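Local coordinates for methanol--corrinoid protein co-methyltransferase (Methanosarcina barkeri, PDB 2I2X) that transfers the methyl group of methanol to the cob(I)amide carried by its partner corrinoid protein MtaC, using zinc, in the methanol pathway of methanogenesis, at residues A10-N13 with A14-T18; R130-R133 with E134-Q137; S204-A207 with K208-T212. All blocks are in the same frame, centred on the assembly; numbering follows the deposited sequence.

Contact 1. Residues A10-N13 with A14-T18; sequences AYAN and ADEMT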
loop_
_atom_site.group_PDB
_atom_site.type_symbol
_atom_site.label_atom_id
_atom_site.label_comp_id
_atom_site.label_asym_id
_atom_site.label_seq_id
_atom_site.Cartn_x
_atom_site.Cartn_y
_atom_site.Cartn_z
ATOM N N ALA A 10 0.256 -27.416 23.752
ATOM C CA ALA A 10 1.494 -26.779 24.206
ATOM C C ALA A 10 1.277 -25.747 25.297
ATOM O O ALA A 10 2.122 -25.570 26.162
ATOM C CB ALA A 10 2.188 -26.120 23.039
ATOM N N TYR A 11 0.154 -25.061 25.247
ATOM C CA TYR A 11 -0.159 -24.032 26.200
ATOM C C TYR A 11 -1.238 -24.543 27.146
ATOM O O TYR A 11 -2.169 -25.210 26.713
ATOM C CB TYR A 11 -0.711 -22.794 25.457
ATOM C CG TYR A 11 0.299 -22.018 24.666
ATOM C CD1 TYR A 11 1.071 -21.011 25.266
ATOM C CD2 TYR A 11 0.475 -22.260 23.312
ATOM C CE1 TYR A 11 2.024 -20.283 24.514
ATOM C CE2 TYR A 11 1.425 -21.544 22.553
ATOM C CZ TYR A 11 2.177 -20.557 23.157
ATOM O OH TYR A 11 3.100 -19.877 22.392
ATOM N N ALA A 12 -1.157 -24.177 28.424
ATOM C CA ALA A 12 -2.142 -24.635 29.413
ATOM C C ALA A 12 -3.509 -23.998 29.246
ATOM O O ALA A 12 -4.504 -24.607 29.609
ATOM C CB ALA A 12 -1.626 -24.396 30.833
ATOM N N ASN A 13 -3.555 -22.767 28.720
ATOM C CA ASN A 13 -4.812 -22.048 28.449
ATOM C C ASN A 13 -4.541 -20.908 27.456
ATOM O O ASN A 13 -3.372 -20.553 27.232
ATOM C CB ASN A 13 -5.413 -21.510 29.760
ATOM C CG ASN A 13 -4.474 -20.523 30.479
ATOM O OD1 ASN A 13 -4.151 -19.461 29.943
ATOM N ND2 ASN A 13 -4.052 -20.863 31.691
ATOM N N ALA A 14 -5.601 -20.311 26.899
ATOM C CA ALA A 14 -5.480 -19.265 25.854
ATOM C C ALA A 14 -4.720 -18.030 26.305
ATOM O O ALA A 14 -4.027 -17.399 25.519
ATOM C CB ALA A 14 -6.869 -18.862 25.301
ATOM N N ASP A 15 -4.841 -17.700 27.583
ATOM C CA ASP A 15 -4.255 -16.479 28.116
ATOM C C ASP A 15 -2.734 -16.486 28.162
ATOM O O ASP A 15 -2.124 -15.431 28.386
ATOM C CB ASP A 15 -4.824 -16.131 29.494
ATOM C CG ASP A 15 -4.357 -14.770 29.970
ATOM O OD1 ASP A 15 -4.848 -13.761 29.439
ATOM O OD2 ASP A 15 -3.473 -14.709 30.853
ATOM N N GLU A 16 -2.131 -17.648 27.937
ATOM C CA GLU A 16 -0.671 -17.780 27.906
ATOM C C GLU A 16 -0.120 -17.378 26.535
ATOM O O GLU A 16 1.103 -17.132 26.378
ATOM C CB GLU A 16 -0.248 -19.245 28.172
ATOM C CG GLU A 16 0.018 -19.615 29.625
ATOM C CD GLU A 16 0.292 -21.126 29.868
ATOM O OE1 GLU A 16 0.359 -21.949 28.905
ATOM O OE2 GLU A 16 0.439 -21.488 31.071
ATOM N N MET A 17 -1.000 -17.374 25.536
ATOM C CA MET A 17 -0.614 -17.002 24.183
ATOM C C MET A 17 -0.450 -15.472 24.005
ATOM O O MET A 17 -1.226 -14.653 24.540
ATOM C CB MET A 17 -1.616 -17.553 23.186
ATOM C CG MET A 17 -1.715 -19.099 23.197
ATOM S SD MET A 17 -2.984 -19.686 22.062
ATOM C CE MET A 17 -2.017 -19.598 20.580
ATOM N N THR A 18 0.578 -15.111 23.253
ATOM C CA THR A 18 0.844 -13.738 22.966
ATOM C C THR A 18 1.579 -13.644 21.629
ATOM O O THR A 18 1.982 -14.677 21.048
ATOM C CB THR A 18 1.614 -13.044 24.131
ATOM O OG1 THR A 18 1.378 -11.641 24.075
ATOM C CG2 THR A 18 3.126 -13.295 24.070
HETATM O O HOH W 1 2.755 -17.152 22.998
#

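Contact 2. Residues R130-R133 with E134-Q137; sequences RENR and EFLQ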
loop_
_atom_site.group_PDB
_atom_site.type_symbol
_atom_site.label_atom_id
_atom_site.label_comp_id
_atom_site.label_asym_id
_atom_site.label_seq_id
_atom_site.Cartn_x
_atom_site.Cartn_y
_atom_site.Cartn_z
ATOM N N ARG A 130 2.824 -30.343 -8.778
ATOM C CA ARG A 130 2.313 -31.709 -9.017
ATOM C C ARG A 130 0.914 -31.733 -9.666
ATOM O O ARG A 130 -0.039 -32.265 -9.109
ATOM C CB ARG A 130 2.317 -32.518 -7.715
ATOM C CG ARG A 130 3.681 -32.620 -7.028
ATOM C CD ARG A 130 3.567 -33.174 -5.612
ATOM N NE ARG A 130 2.646 -32.394 -4.780
ATOM C CZ ARG A 130 1.941 -32.871 -3.757
ATOM N NH1 ARG A 130 2.022 -34.163 -3.395
ATOM N NH2 ARG A 130 1.133 -32.051 -3.095
ATOM N N GLU A 131 0.819 -31.142 -10.853
ATOM C CA GLU A 131 -0.442 -31.008 -11.587
ATOM C C GLU A 131 -0.181 -30.785 -13.100
ATOM O O GLU A 131 0.846 -30.212 -13.467
ATOM C CB GLU A 131 -1.241 -29.851 -11.001
ATOM C CG GLU A 131 -2.509 -29.547 -11.732
ATOM C CD GLU A 131 -3.441 -28.648 -10.967
ATOM O OE1 GLU A 131 -3.041 -27.505 -10.647
ATOM O OE2 GLU A 131 -4.595 -29.076 -10.722
ATOM N N ASN A 132 -1.070 -31.286 -13.963
ATOM C CA ASN A 132 -1.069 -30.919 -15.379
ATOM C C ASN A 132 -2.395 -30.316 -15.711
ATOM O O ASN A 132 -3.226 -30.147 -14.821
ATOM C CB ASN A 132 -0.751 -32.086 -16.331
ATOM C CG ASN A 132 -1.669 -33.305 -16.141
ATOM O OD1 ASN A 132 -1.176 -34.434 -16.021
ATOM N ND2 ASN A 132 -2.991 -33.092 -16.125
ATOM N N ARG A 133 -2.591 -30.000 -16.986
ATOM C CA ARG A 133 -3.820 -29.380 -17.479
ATOM C C ARG A 133 -5.124 -30.123 -17.086
ATOM O O ARG A 133 -6.107 -29.487 -16.737
ATOM C CB ARG A 133 -3.701 -29.174 -18.993
ATOM C CG ARG A 133 -5.011 -29.059 -19.780
ATOM C CD ARG A 133 -4.797 -28.114 -20.941
ATOM N NE ARG A 133 -5.693 -28.269 -22.092
ATOM C CZ ARG A 133 -7.001 -28.000 -22.101
ATOM N NH1 ARG A 133 -7.649 -27.604 -21.004
ATOM N NH2 ARG A 133 -7.675 -28.149 -23.225
ATOM N N GLU A 134 -5.133 -31.454 -17.126
ATOM C CA GLU A 134 -6.356 -32.190 -16.779
ATOM C C GLU A 134 -6.515 -32.568 -15.302
ATOM O O GLU A 134 -7.602 -32.440 -14.766
ATOM C CB GLU A 134 -6.636 -33.396 -17.708
ATOM C CG GLU A 134 -5.425 -34.065 -18.394
ATOM C CD GLU A 134 -4.861 -33.257 -19.585
ATOM O OE1 GLU A 134 -3.612 -33.235 -19.754
ATOM O OE2 GLU A 134 -5.656 -32.639 -20.344
ATOM N N PHE A 135 -5.455 -33.030 -14.644
ATOM C CA PHE A 135 -5.564 -33.409 -13.227
ATOM C C PHE A 135 -4.339 -33.268 -12.341
ATOM O O PHE A 135 -3.207 -33.079 -12.810
ATOM C CB PHE A 135 -6.137 -34.829 -12.994
ATOM C CG PHE A 135 -6.309 -35.661 -14.216
ATOM C CD1 PHE A 135 -5.225 -36.298 -14.802
ATOM C CD2 PHE A 135 -7.591 -35.860 -14.745
ATOM C CE1 PHE A 135 -5.402 -37.101 -15.934
ATOM C CE2 PHE A 135 -7.791 -36.652 -15.867
ATOM C CZ PHE A 135 -6.690 -37.281 -16.465
ATOM N N LEU A 136 -4.610 -33.390 -11.038
ATOM C CA LEU A 136 -3.577 -33.460 -10.034
ATOM C C LEU A 136 -2.760 -34.692 -10.321
ATOM O O LEU A 136 -3.284 -35.696 -10.821
ATOM C CB LEU A 136 -4.175 -33.532 -8.629
ATOM C CG LEU A 136 -4.899 -32.300 -8.075
ATOM C CD1 LEU A 136 -5.473 -32.552 -6.669
ATOM C CD2 LEU A 136 -3.988 -31.068 -8.069
ATOM N N GLN A 137 -1.480 -34.603 -9.997
ATOM C CA GLN A 137 -0.537 -35.684 -10.137
ATOM C C GLN A 137 0.393 -35.664 -8.946
ATOM O O GLN A 137 1.609 -35.484 -9.065
ATOM C CB GLN A 137 0.231 -35.514 -11.431
ATOM C CG GLN A 137 -0.630 -35.803 -12.654
ATOM C CD GLN A 137 0.206 -36.118 -13.866
ATOM O OE1 GLN A 137 0.220 -37.270 -14.334
ATOM N NE2 GLN A 137 0.949 -35.106 -14.374
#

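Contact 3. Residues S204-A207 with K208-T212; sequences SKIA and KKTGT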
loop_
_atom_site.group_PDB
_atom_site.type_symbol
_atom_site.label_atom_id
_atom_site.label_comp_id
_atom_site.label_asym_id
_atom_site.label_seq_id
_atom_site.Cartn_x
_atom_site.Cartn_y
_atom_site.Cartn_z
ATOM N N SER A 204 10.946 -32.058 5.393
ATOM C CA SER A 204 11.733 -32.030 6.629
ATOM C C SER A 204 13.079 -32.770 6.526
ATOM O O SER A 204 14.124 -32.260 6.950
ATOM C CB SER A 204 10.900 -32.611 7.755
ATOM O OG SER A 204 9.738 -31.815 7.960
ATOM N N LYS A 205 13.040 -33.970 5.942
ATOM C CA LYS A 205 14.250 -34.725 5.608
ATOM C C LYS A 205 15.274 -33.821 4.862
ATOM O O LYS A 205 16.477 -33.775 5.195
ATOM C CB LYS A 205 13.840 -35.909 4.747
ATOM C CG LYS A 205 14.559 -37.164 5.045
ATOM C CD LYS A 205 13.571 -38.340 5.136
ATOM C CE LYS A 205 13.310 -39.020 3.774
ATOM N NZ LYS A 205 12.514 -40.288 3.962
ATOM N N ILE A 206 14.786 -33.087 3.872
ATOM C CA ILE A 206 15.638 -32.178 3.110
ATOM C C ILE A 206 16.172 -31.011 3.945
ATOM O O ILE A 206 17.356 -30.653 3.847
ATOM C CB ILE A 206 14.915 -31.678 1.857
ATOM C CG1 ILE A 206 14.814 -32.829 0.838
ATOM C CG2 ILE A 206 15.623 -30.449 1.253
ATOM C CD1 ILE A 206 13.700 -32.651 -0.177
ATOM N N ALA A 207 15.313 -30.446 4.782
ATOM C CA ALA A 207 15.707 -29.362 5.670
ATOM C C ALA A 207 16.846 -29.812 6.612
ATOM O O ALA A 207 17.860 -29.112 6.805
ATOM C CB ALA A 207 14.487 -28.856 6.465
ATOM N N LYS A 208 16.669 -30.993 7.185
ATOM C CA LYS A 208 17.647 -31.544 8.078
ATOM C C LYS A 208 18.979 -31.719 7.331
ATOM O O LYS A 208 20.030 -31.288 7.822
ATOM C CB LYS A 208 17.125 -32.862 8.654
ATOM C CG LYS A 208 17.937 -33.427 9.817
ATOM C CD LYS A 208 17.629 -34.924 9.987
ATOM C CE LYS A 208 18.614 -35.607 10.923
ATOM N NZ LYS A 208 18.020 -36.843 11.518
ATOM N N LYS A 209 18.918 -32.304 6.133
ATOM C CA LYS A 209 20.121 -32.613 5.353
ATOM C C LYS A 209 20.895 -31.360 4.962
ATOM O O LYS A 209 22.126 -31.358 4.957
ATOM C CB LYS A 209 19.756 -33.426 4.108
ATOM C CG LYS A 209 20.942 -33.923 3.268
ATOM C CD LYS A 209 20.493 -34.232 1.823
ATOM C CE LYS A 209 21.675 -34.601 0.902
ATOM N NZ LYS A 209 21.208 -34.996 -0.493
ATOM N N THR A 210 20.170 -30.292 4.667
ATOM C CA THR A 210 20.774 -29.033 4.224
ATOM C C THR A 210 20.965 -28.004 5.338
ATOM O O THR A 210 21.473 -26.922 5.093
ATOM C CB THR A 210 19.897 -28.388 3.152
ATOM O OG1 THR A 210 18.579 -28.175 3.697
ATOM C CG2 THR A 210 19.809 -29.291 1.897
ATOM N N GLY A 211 20.548 -28.326 6.559
ATOM C CA GLY A 211 20.694 -27.402 7.694
ATOM C C GLY A 211 19.769 -26.197 7.597
ATOM O O GLY A 211 20.076 -25.143 8.144
ATOM N N THR A 212 18.643 -26.332 6.889
ATOM C CA THR A 212 17.678 -25.252 6.799
ATOM C C THR A 212 16.419 -25.521 7.634
ATOM O O THR A 212 16.373 -26.442 8.457
ATOM C CB THR A 212 17.317 -24.947 5.356
ATOM O OG1 THR A 212 16.669 -26.095 4.770
ATOM C CG2 THR A 212 18.587 -24.544 4.567
#

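Contact 1. Residues A10-N13 with A14-T18
Tyr11 and Met17 supply the apolar part of this local turn. CG of Met17 sits over the centre of one face of the Tyr11 ring, 3.8 Å from the ring centroid, in a CH-pi contact. The sulfur lies obliquely off the same ring, a Met-aromatic contact suited to a flexible, polarisable side chain. CB of Glu16 also approaches the ring, 3.6 Å from CD1 of Tyr11.

The polar part folds the chain back on itself. Extended beyond CG (chi2 174°), Glu16 reaches the backbone of residues 10-13, where Ala12 N donates to Glu16 OE1 over 2.7 Å, coming from above the carboxylate plane. A second bond, 3.2 Å from Glu16 N to Asn13 O, starts the 3-10 turn of residues 14-16, and Met17 N to Ala14 O follows it. Water 1 bridges Tyr11 OH, 2.8 Å away, and the N-H of Thr18, so the hydroxyl end of the buried tyrosine finds a polar partner.

This loop precedes strand 21-22. Met17 packs on Ile274, Lys277 and Ala278 of helix 273-280, Ala14 touches Tyr372 and Tyr376 of helix 372-383, and Asp15 forms salt bridges with Lys350 and Arg353 of helix 349-361.

Contact 2. Residues R130-R133 with E134-Q137
The amides of Asn132 and Gln137 come together with their planes 54° apart and their side chains nearly at right angles; CG of Asn132 is 3.6 Å from NE2 of Gln137. The Asn132 amide lies beside the backbone of Glu134 and Phe135, brought there by a chi1 of 55°, which sets CG between the backbone N and the carbonyl carbon. Over one face of the Phe135 ring lies CB of Glu134, 3.8 Å above its plane, and the ring makes a cation-pi contact with Lys455. With an alanine in place of Asn132, the Gln137 amide would probably lose its neighbour and be freer to turn, and a gap would open beside the backbone of the turn.

Two backbone bonds close the loop: Asn132 N to Phe135 O at 3.0 Å, and Gln137 N to Arg130 O at 2.9 Å. Between them Glu131 and Leu136 form an antiparallel, non-hydrogen-bonded pair, in which CD2 of Leu136 packs against OE2 of Glu131. That carboxylate oxygen forms a salt bridge with Arg159 of a neighbouring subunit, probably MtaC, as Arg133 does with Glu165 of the same subunit; the buried Arg130 forms salt bridges with Asp128 and Asp195. This small hairpin-like turn lies in the loop between strand 119-126 and helix 143-155 of the TIM barrel, at a subunit interface, with the Glu131 side chain about 6 Å from the bound corrinoid.

Contact 3. Residues S204-A207 with K208-T212
Ala207 and Thr212 close the C-terminal end of helix 181-210, where the chain leaves the last turn through a Schellman motif before entering strand 213-216.

Lys208 comes first and still belongs to the regular helix: its N-H donates to Ser204 O over 2.9 Å. Lys209 repeats the pattern, 3.0 Å from its N to Lys205 O. Both lysines carry extended chains that lead away from the preceding turn, as suits charged ends on an exposed helix surface, and Lys209 NZ forms a salt bridge with Glu151 of helix 143-155.

Thr210 spends two donors on one acceptor. Its N-H, at 3.0 Å, and its OG1, at 2.8 Å, reach Ile206 O from opposite faces of the carbonyl plane. A chi1 of 58° turns OG1 back toward the helix, so its hydroxyl adds a second bond to the carbonyl of Ile206, while its side chain also touches Ala154 and Glu155 of helix 143-155.

Gly211 then takes a positive phi of 70°, an angle most residues with a CB avoid, and its N-H bonds to Lys208 O over 3.3 Å. The reversal lets Thr212 N donate to Ala207 O at 2.9 Å, the longer of the two loops in the motif. Ala207 is buried, and its small methyl fits close under the returning chain, CB lying 3.7 Å from Thr212 O. Last, Thr212 OG1 donates to Thr210 OG1 over 3.0 Å, making a hydroxyl relay that ends on Ile206 O.

None of the three contacts is wholly core: contacts 1 and 2 are partly buried, whereas contact 3 lies at the surface. Contacts 2 and 3 share an element, since both pack against helix 143-155, contact 2 through Arg130 near its start and contact 3 nearer its end; their nearest atoms are about 12 Å apart. Contact 1, its centre about 41 Å from that of contact 2 and on the other side of the chain's centre, instead meets helices 273-280, 349-361 and 372-383. Chemistry follows place: contact 1 uses an aromatic ring, sulfur and water, contact 2 turns charges to a neighbouring subunit near the corrinoid, and contact 3 relies on backbone and hydroxyl bonds.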